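Local coordinates for protein phosphoribosylaminoimidazole-succinocarboxamide synthase (Ehrlichia chaffeensis str. Arkansas, PDB 3KRE) that catalyses the ATP-dependent joining of L-aspartate to carboxyaminoimidazole ribonucleotide, giving SAICAR in de novo purine biosynthesis, at residues E26-A38 / V45-N58. Residues are numbered along the deposited sequence; the frame is centred on the assembly and turned at random.
Sequences EKIYEGKAKIIFA and VIQHFKDEITAFNN. With EDO (1,2-ethanediol), chain K.
Strands 34-38 and 45-49 form an antiparallel β-hairpin, their axes approaching to 4.6 Å, in which I35 with H48 and F37 with I46 are the hydrogen-bonded pairs. Beyond them K50 N reaches A33 O, while strand 99-107 continues the sheet past 45-49. The register puts the side chains of I35, F37, I46 and H48 on one face and those of K34, I36, Q47 and F49 on the other. On the first, the edge of F37 meets the face of H48 in an offset edge-to-face pair, planes at 89°. H48 ND1 bonds to E99, and NE2 shares a hydrogen bond with O1 of an ethanediol. On the second, K34 CD makes a CH-pi contact over one face of the F49 ring, 3.9 Å from its centroid, before two bends carry NZ to salt bridges with D216 and E217. I36 CG2 packs against V45 CB, 3.7 Å away. The K50 chain, extended to CD beside I35 CG1, kinks about CG-CD (chi3 -77°), and NZ forms salt bridges, both 2.7 Å, with E30 OE2 at its anti lone pair and E52 OE1 from above the carboxylate plane. K27 NZ joins this network through E30 OE1; water 1 donates to E30 OE2 and E52 OE2.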
ATOM      1  N   GLU A  26      11.902 -16.198 -14.005  1.00 25.89           N
ATOM      2  CA  GLU A  26      12.236 -14.955 -14.783  1.00 25.93           C
ATOM      3  C   GLU A  26      11.710 -13.656 -14.151  1.00 25.24           C
ATOM      4  O   GLU A  26      10.491 -13.383 -14.170  1.00 23.05           O
ATOM      5  CB  GLU A  26      11.687 -15.038 -16.208  1.00 26.31           C
ATOM      6  CG  GLU A  26      12.121 -13.833 -17.103  1.00 29.11           C
ATOM      7  CD  GLU A  26      11.066 -13.439 -18.137  1.00 34.02           C
ATOM      8  OE1 GLU A  26      10.695 -12.236 -18.192  1.00 35.14           O
ATOM      9  OE2 GLU A  26      10.597 -14.339 -18.886  1.00 35.58           O
ATOM     10  N   LYS A  27      12.635 -12.833 -13.655  1.00 24.41           N
ATOM     11  CA  LYS A  27      12.285 -11.574 -13.001  1.00 24.53           C
ATOM     12  C   LYS A  27      12.000 -10.494 -14.025  1.00 23.88           C
ATOM     13  O   LYS A  27      12.789 -10.302 -14.944  1.00 24.77           O
ATOM     14  CB  LYS A  27      13.426 -11.067 -12.107  1.00 24.39           C
ATOM     15  CG  LYS A  27      13.743 -11.919 -10.941  1.00 26.42           C
ATOM     16  CD  LYS A  27      14.837 -11.252 -10.071  1.00 28.11           C
ATOM     17  CE  LYS A  27      15.360 -12.214  -9.018  1.00 27.67           C
ATOM     18  NZ  LYS A  27      16.336 -11.575  -8.124  1.00 28.05           N
ATOM     19  N   ILE A  28      10.894  -9.783 -13.838  1.00 23.15           N
ATOM     20  CA  ILE A  28      10.520  -8.612 -14.636  1.00 23.12           C
ATOM     21  C   ILE A  28      10.850  -7.305 -13.913  1.00 22.80           C
ATOM     22  O   ILE A  28      11.116  -6.294 -14.544  1.00 22.79           O
ATOM     23  CB  ILE A  28       8.997  -8.617 -14.907  1.00 23.03           C
ATOM     24  CG1 ILE A  28       8.632  -9.706 -15.915  1.00 23.81           C
ATOM     25  CG2 ILE A  28       8.500  -7.256 -15.399  1.00 24.81           C
ATOM     26  CD1 ILE A  28       7.150 -10.026 -15.894  1.00 22.23           C
ATOM     27  N   TYR A  29      10.746  -7.312 -12.586  1.00 22.28           N
ATOM     28  CA  TYR A  29      10.952  -6.115 -11.781  1.00 21.99           C
ATOM     29  C   TYR A  29      11.301  -6.578 -10.381  1.00 20.84           C
ATOM     30  O   TYR A  29      10.804  -7.593  -9.908  1.00 18.24           O
ATOM     31  CB  TYR A  29       9.693  -5.216 -11.754  1.00 23.22           C
ATOM     32  CG  TYR A  29       9.721  -4.081 -10.729  1.00 25.37           C
ATOM     33  CD1 TYR A  29      10.214  -2.811 -11.067  1.00 29.28           C
ATOM     34  CD2 TYR A  29       9.266  -4.280  -9.425  1.00 28.97           C
ATOM     35  CE1 TYR A  29      10.265  -1.763 -10.119  1.00 29.77           C
ATOM     36  CE2 TYR A  29       9.297  -3.235  -8.469  1.00 31.79           C
ATOM     37  CZ  TYR A  29       9.805  -1.983  -8.829  1.00 32.41           C
ATOM     38  OH  TYR A  29       9.829  -0.959  -7.895  1.00 34.32           O
ATOM     39  N   GLU A  30      12.155  -5.812  -9.720  1.00 20.63           N
ATOM     40  CA  GLU A  30      12.417  -6.014  -8.320  1.00 20.99           C
ATOM     41  C   GLU A  30      12.486  -4.658  -7.669  1.00 21.93           C
ATOM     42  O   GLU A  30      13.263  -3.804  -8.086  1.00 21.51           O
ATOM     43  CB  GLU A  30      13.705  -6.778  -8.110  1.00 21.50           C
ATOM     44  CG  GLU A  30      14.073  -6.933  -6.629  1.00 21.80           C
ATOM     45  CD  GLU A  30      14.982  -8.130  -6.388  1.00 23.57           C
ATOM     46  OE1 GLU A  30      15.438  -8.749  -7.378  1.00 22.90           O
ATOM     47  OE2 GLU A  30      15.230  -8.447  -5.205  1.00 22.02           O
ATOM     48  N   GLY A  31      11.634  -4.457  -6.672  1.00 21.90           N
ATOM     49  CA  GLY A  31      11.590  -3.214  -5.923  1.00 22.48           C
ATOM     50  C   GLY A  31      12.203  -3.467  -4.576  1.00 22.99           C
ATOM     51  O   GLY A  31      12.949  -4.433  -4.384  1.00 23.13           O
ATOM     52  N   LYS A  32      11.871  -2.627  -3.608  1.00 23.42           N
ATOM     53  CA  LYS A  32      12.564  -2.746  -2.325  1.00 23.34           C
ATOM     54  C   LYS A  32      12.133  -3.996  -1.522  1.00 21.68           C
ATOM     55  O   LYS A  32      12.991  -4.610  -0.837  1.00 22.70           O
ATOM     56  CB  LYS A  32      12.478  -1.442  -1.537  1.00 24.38           C
ATOM     57  CG  LYS A  32      13.479  -0.401  -2.066  1.00 27.78           C
ATOM     58  CD  LYS A  32      13.369   0.933  -1.358  1.00 32.05           C
ATOM     59  CE  LYS A  32      12.594   1.973  -2.149  1.00 33.93           C
ATOM     60  NZ  LYS A  32      12.659   3.284  -1.439  1.00 35.43           N
ATOM     61  N   ALA A  33      10.863  -4.412  -1.677  1.00 17.52           N
ATOM     62  CA  ALA A  33      10.283  -5.488  -0.873  1.00 14.89           C
ATOM     63  C   ALA A  33       9.633  -6.643  -1.678  1.00 12.10           C
ATOM     64  O   ALA A  33       9.235  -7.646  -1.107  1.00 10.79           O
ATOM     65  CB  ALA A  33       9.265  -4.889   0.080  1.00 15.24           C
ATOM     66  N   LYS A  34       9.491  -6.496  -2.988  1.00  9.80           N
ATOM     67  CA  LYS A  34       8.802  -7.481  -3.776  1.00  9.34           C
ATOM     68  C   LYS A  34       9.574  -7.715  -5.099  1.00 10.56           C
ATOM     69  O   LYS A  34      10.391  -6.880  -5.502  1.00 12.03           O
ATOM     70  CB  LYS A  34       7.367  -7.010  -4.079  1.00 10.24           C
ATOM     71  CG  LYS A  34       6.463  -6.857  -2.854  1.00 11.22           C
ATOM     72  CD  LYS A  34       5.016  -6.491  -3.219  1.00 11.69           C
ATOM     73  CE  LYS A  34       4.911  -5.157  -3.941  1.00 10.89           C
ATOM     74  NZ  LYS A  34       5.337  -3.998  -3.090  1.00  7.84           N
ATOM     75  N   ILE A  35       9.365  -8.882  -5.685  1.00  8.77           N
ATOM     76  CA  ILE A  35       9.860  -9.238  -7.015  1.00  9.66           C
ATOM     77  C   ILE A  35       8.635  -9.583  -7.840  1.00  9.39           C
ATOM     78  O   ILE A  35       7.732 -10.261  -7.349  1.00  8.99           O
ATOM     79  CB  ILE A  35      10.736 -10.482  -6.977  1.00  9.72           C
ATOM     80  CG1 ILE A  35      11.951 -10.299  -6.063  1.00 11.74           C
ATOM     81  CG2 ILE A  35      11.210 -10.873  -8.401  1.00  9.61           C
ATOM     82  CD1 ILE A  35      12.651 -11.654  -5.782  1.00 12.83           C
ATOM     83  N   ILE A  36       8.585  -9.088  -9.070  1.00  8.84           N
ATOM     84  CA  ILE A  36       7.554  -9.510 -10.008  1.00  9.01           C
ATOM     85  C   ILE A  36       8.188 -10.540 -10.959  1.00  8.81           C
ATOM     86  O   ILE A  36       9.187 -10.237 -11.619  1.00  8.86           O
ATOM     87  CB  ILE A  36       7.008  -8.328 -10.795  1.00  8.46           C
ATOM     88  CG1 ILE A  36       6.482  -7.237  -9.846  1.00 11.63           C
ATOM     89  CG2 ILE A  36       5.967  -8.804 -11.813  1.00  8.84           C
ATOM     90  CD1 ILE A  36       5.525  -7.722  -8.753  1.00 13.14           C
ATOM     91  N   PHE A  37       7.616 -11.744 -11.030  1.00  8.62           N
ATOM     92  CA  PHE A  37       8.092 -12.780 -11.939  1.00  8.02           C
ATOM     93  C   PHE A  37       7.153 -12.970 -13.104  1.00  8.94           C
ATOM     94  O   PHE A  37       5.920 -12.914 -12.963  1.00  6.51           O
ATOM     95  CB  PHE A  37       8.224 -14.152 -11.244  1.00  8.51           C
ATOM     96  CG  PHE A  37       9.344 -14.231 -10.231  1.00  8.44           C
ATOM     97  CD1 PHE A  37      10.664 -14.377 -10.641  1.00 11.46           C
ATOM     98  CD2 PHE A  37       9.079 -14.191  -8.870  1.00 10.96           C
ATOM     99  CE1 PHE A  37      11.687 -14.466  -9.717  1.00 12.47           C
ATOM    100  CE2 PHE A  37      10.125 -14.258  -7.925  1.00 12.49           C
ATOM    101  CZ  PHE A  37      11.418 -14.402  -8.353  1.00 13.37           C
ATOM    102  N   ALA A  38       7.721 -13.255 -14.273  1.00  8.10           N
ATOM    103  CA  ALA A  38       6.891 -13.654 -15.402  1.00  8.54           C
ATOM    104  C   ALA A  38       6.248 -15.008 -15.155  1.00  8.39           C
ATOM    105  O   ALA A  38       6.730 -15.815 -14.344  1.00  9.19           O
ATOM    106  CB  ALA A  38       7.724 -13.687 -16.713  1.00  7.90           C
ATOM    107  N   VAL A  45       1.317 -12.059 -14.001  1.00  4.84           N
ATOM    108  CA  VAL A  45       2.615 -12.099 -13.350  1.00  4.78           C
ATOM    109  C   VAL A  45       2.477 -12.529 -11.898  1.00  5.75           C
ATOM    110  O   VAL A  45       1.361 -12.539 -11.344  1.00  3.88           O
ATOM    111  CB  VAL A  45       3.354 -10.753 -13.487  1.00  4.64           C
ATOM    112  CG1 VAL A  45       3.735 -10.551 -14.952  1.00  5.26           C
ATOM    113  CG2 VAL A  45       2.548  -9.557 -12.906  1.00  2.99           C
ATOM    114  N   ILE A  46       3.599 -12.941 -11.301  1.00  5.52           N
ATOM    115  CA  ILE A  46       3.599 -13.367  -9.901  1.00  6.88           C
ATOM    116  C   ILE A  46       4.201 -12.262  -9.075  1.00  6.78           C
ATOM    117  O   ILE A  46       5.309 -11.790  -9.366  1.00  6.94           O
ATOM    118  CB  ILE A  46       4.390 -14.685  -9.683  1.00  7.88           C
ATOM    119  CG1 ILE A  46       3.682 -15.843 -10.358  1.00 10.11           C
ATOM    120  CG2 ILE A  46       4.642 -14.966  -8.149  1.00  6.88           C
ATOM    121  CD1 ILE A  46       4.525 -17.052 -10.468  1.00 10.34           C
ATOM    122  N   GLN A  47       3.464 -11.817  -8.059  1.00  5.87           N
ATOM    123  CA  GLN A  47       3.981 -10.862  -7.105  1.00  6.87           C
ATOM    124  C   GLN A  47       4.514 -11.663  -5.929  1.00  7.21           C
ATOM    125  O   GLN A  47       3.750 -12.370  -5.273  1.00  6.65           O
ATOM    126  CB  GLN A  47       2.869  -9.897  -6.683  1.00  7.87           C
ATOM    127  CG  GLN A  47       3.291  -8.763  -5.785  1.00  8.03           C
ATOM    128  CD  GLN A  47       2.114  -7.905  -5.328  1.00  9.03           C
ATOM    129  OE1 GLN A  47       1.181  -8.385  -4.694  1.00 13.73           O
ATOM    130  NE2 GLN A  47       2.160  -6.647  -5.651  1.00 13.48           N
ATOM    131  N   HIS A  48       5.836 -11.575  -5.720  1.00  6.66           N
ATOM    132  CA  HIS A  48       6.551 -12.375  -4.737  1.00  6.98           C
ATOM    133  C   HIS A  48       7.049 -11.428  -3.646  1.00  7.31           C
ATOM    134  O   HIS A  48       7.767 -10.435  -3.925  1.00  8.20           O
ATOM    135  CB  HIS A  48       7.701 -13.140  -5.393  1.00  7.03           C
ATOM    136  CG  HIS A  48       8.589 -13.857  -4.421  1.00  6.63           C
ATOM    137  ND1 HIS A  48       8.590 -15.233  -4.296  1.00  8.22           N
ATOM    138  CD2 HIS A  48       9.519 -13.397  -3.548  1.00  7.62           C
ATOM    139  CE1 HIS A  48       9.469 -15.587  -3.372  1.00 10.48           C
ATOM    140  NE2 HIS A  48      10.041 -14.494  -2.894  1.00  8.06           N
ATOM    141  N   PHE A  49       6.623 -11.708  -2.410  1.00  6.82           N
ATOM    142  CA  PHE A  49       6.984 -10.875  -1.253  1.00  6.18           C
ATOM    143  C   PHE A  49       8.279 -11.344  -0.616  1.00  5.40           C
ATOM    144  O   PHE A  49       8.351 -12.484  -0.160  1.00  4.48           O
ATOM    145  CB  PHE A  49       5.833 -10.863  -0.232  1.00  6.69           C
ATOM    146  CG  PHE A  49       4.612 -10.119  -0.715  1.00  5.66           C
ATOM    147  CD1 PHE A  49       4.290  -8.840  -0.204  1.00  4.81           C
ATOM    148  CD2 PHE A  49       3.807 -10.658  -1.691  1.00  6.52           C
ATOM    149  CE1 PHE A  49       3.138  -8.176  -0.674  1.00  5.56           C
ATOM    150  CE2 PHE A  49       2.680  -9.976  -2.154  1.00  6.87           C
ATOM    151  CZ  PHE A  49       2.368  -8.754  -1.638  1.00  5.95           C
ATOM    152  N   LYS A  50       9.291 -10.467  -0.608  1.00  4.54           N
ATOM    153  CA  LYS A  50      10.533 -10.715   0.089  1.00  5.19           C
ATOM    154  C   LYS A  50      10.469 -10.370   1.578  1.00  4.05           C
ATOM    155  O   LYS A  50       9.508  -9.778   2.078  1.00  4.76           O
ATOM    156  CB  LYS A  50      11.673  -9.905  -0.542  1.00  5.75           C
ATOM    157  CG  LYS A  50      11.902 -10.189  -2.006  1.00  9.03           C
ATOM    158  CD  LYS A  50      13.115  -9.429  -2.529  1.00 11.11           C
ATOM    159  CE  LYS A  50      12.850  -7.969  -2.783  1.00 13.01           C
ATOM    160  NZ  LYS A  50      14.146  -7.216  -3.046  1.00 16.06           N
ATOM    161  N   ASP A  51      11.528 -10.723   2.314  1.00  4.81           N
ATOM    162  CA  ASP A  51      11.574 -10.385   3.746  1.00  5.54           C
ATOM    163  C   ASP A  51      12.429  -9.146   4.008  1.00  6.96           C
ATOM    164  O   ASP A  51      12.646  -8.766   5.151  1.00  8.37           O
ATOM    165  CB  ASP A  51      12.081 -11.551   4.581  1.00  5.17           C
ATOM    166  CG  ASP A  51      11.080 -12.701   4.697  1.00  4.65           C
ATOM    167  OD1 ASP A  51       9.868 -12.554   4.400  1.00  5.44           O
ATOM    168  OD2 ASP A  51      11.510 -13.805   5.096  1.00  5.65           O
ATOM    169  N   GLU A  52      12.873  -8.513   2.937  1.00  6.67           N
ATOM    170  CA  GLU A  52      13.618  -7.286   3.002  1.00  7.75           C
ATOM    171  C   GLU A  52      12.699  -6.159   3.482  1.00  7.68           C
ATOM    172  O   GLU A  52      11.512  -6.105   3.114  1.00  7.86           O
ATOM    173  CB  GLU A  52      14.231  -6.985   1.607  1.00  7.55           C
ATOM    174  CG  GLU A  52      15.231  -8.055   1.147  1.00 11.27           C
ATOM    175  CD  GLU A  52      15.747  -7.861  -0.294  1.00 12.55           C
ATOM    176  OE1 GLU A  52      15.576  -6.765  -0.844  1.00 15.50           O
ATOM    177  OE2 GLU A  52      16.347  -8.797  -0.863  1.00 11.79           O
ATOM    178  N   ILE A  53      13.242  -5.288   4.315  1.00  8.36           N
ATOM    179  CA  ILE A  53      12.589  -4.023   4.698  1.00  8.48           C
ATOM    180  C   ILE A  53      13.644  -2.935   4.543  1.00  9.16           C
ATOM    181  O   ILE A  53      14.821  -3.164   4.787  1.00  7.81           O
ATOM    182  CB  ILE A  53      12.037  -4.113   6.164  1.00  8.34           C
ATOM    183  CG1 ILE A  53      10.996  -3.020   6.492  1.00  8.99           C
ATOM    184  CG2 ILE A  53      13.200  -4.080   7.215  1.00  7.95           C
ATOM    185  CD1 ILE A  53      10.160  -3.376   7.791  1.00  8.87           C
ATOM    186  N   THR A  54      13.237  -1.753   4.102  1.00 11.03           N
ATOM    187  CA  THR A  54      14.147  -0.621   4.009  1.00 12.92           C
ATOM    188  C   THR A  54      13.436   0.638   4.517  1.00 14.21           C
ATOM    189  O   THR A  54      12.209   0.733   4.445  1.00 14.84           O
ATOM    190  CB  THR A  54      14.581  -0.420   2.562  1.00 13.99           C
ATOM    191  OG1 THR A  54      13.450  -0.048   1.782  1.00 16.39           O
ATOM    192  CG2 THR A  54      15.139  -1.757   1.968  1.00 14.42           C
ATOM    193  N   ALA A  55      14.203   1.598   5.002  1.00 15.38           N
ATOM    194  CA  ALA A  55      13.650   2.889   5.404  1.00 16.86           C
ATOM    195  C   ALA A  55      14.606   4.046   5.065  1.00 18.80           C
ATOM    196  O   ALA A  55      15.805   3.831   4.822  1.00 18.65           O
ATOM    197  CB  ALA A  55      13.350   2.866   6.910  1.00 16.24           C
ATOM    198  N   PHE A  56      14.045   5.261   5.058  1.00 21.74           N
ATOM    199  CA  PHE A  56      14.802   6.508   4.979  1.00 23.92           C
ATOM    200  C   PHE A  56      15.632   6.523   3.715  1.00 25.53           C
ATOM    201  O   PHE A  56      16.863   6.627   3.754  1.00 25.63           O
ATOM    202  CB  PHE A  56      15.654   6.701   6.235  1.00 24.44           C
ATOM    203  CG  PHE A  56      14.845   6.649   7.504  1.00 26.34           C
ATOM    204  CD1 PHE A  56      13.867   7.602   7.751  1.00 29.81           C
ATOM    205  CD2 PHE A  56      15.044   5.637   8.438  1.00 28.58           C
ATOM    206  CE1 PHE A  56      13.101   7.555   8.924  1.00 29.97           C
ATOM    207  CE2 PHE A  56      14.284   5.582   9.592  1.00 28.91           C
ATOM    208  CZ  PHE A  56      13.326   6.540   9.845  1.00 30.45           C
ATOM    209  N   ASN A  57      14.925   6.375   2.595  1.00 27.54           N
ATOM    210  CA  ASN A  57      15.556   6.308   1.277  1.00 29.37           C
ATOM    211  C   ASN A  57      16.705   5.312   1.220  1.00 29.88           C
ATOM    212  O   ASN A  57      17.757   5.613   0.652  1.00 30.71           O
ATOM    213  CB  ASN A  57      16.048   7.706   0.872  1.00 30.05           C
ATOM    214  CG  ASN A  57      14.919   8.696   0.782  1.00 31.18           C
ATOM    215  OD1 ASN A  57      13.960   8.478   0.041  1.00 35.01           O
ATOM    216  ND2 ASN A  57      15.005   9.777   1.552  1.00 34.05           N
ATOM    217  N   ASN A  58      16.502   4.132   1.813  1.00 30.20           N
ATOM    218  CA  ASN A  58      17.514   3.068   1.845  1.00 30.37           C
ATOM    219  C   ASN A  58      18.771   3.388   2.657  1.00 29.26           C
ATOM    220  O   ASN A  58      19.820   2.799   2.438  1.00 29.92           O
ATOM    221  CB  ASN A  58      17.880   2.610   0.415  1.00 31.13           C
ATOM    222  CG  ASN A  58      17.458   1.175   0.138  1.00 33.88           C
ATOM    223  OD1 ASN A  58      16.513   0.921  -0.621  1.00 39.28           O
ATOM    224  ND2 ASN A  58      18.141   0.227   0.781  1.00 37.14           N
TER
HETATM  225  C1  EDO K 307      12.267 -14.370   0.252  1.00 21.05           C
HETATM  226  O1  EDO K 307      12.214 -13.889  -1.093  1.00 17.30           O
HETATM  227  C2  EDO K 307      13.501 -13.845   1.006  1.00 19.05           C
HETATM  228  O2  EDO K 307      13.495 -12.420   1.314  1.00 15.00           O
HETATM  229  O   HOH W   1      17.080  -8.730  -3.410  1.00 36.79           O
HETATM  230  O   HOH W   2      13.467   3.145   1.772  1.00 17.46           O
HETATM  231  O   HOH W   3      15.526  -4.109  -0.099  1.00 30.53           O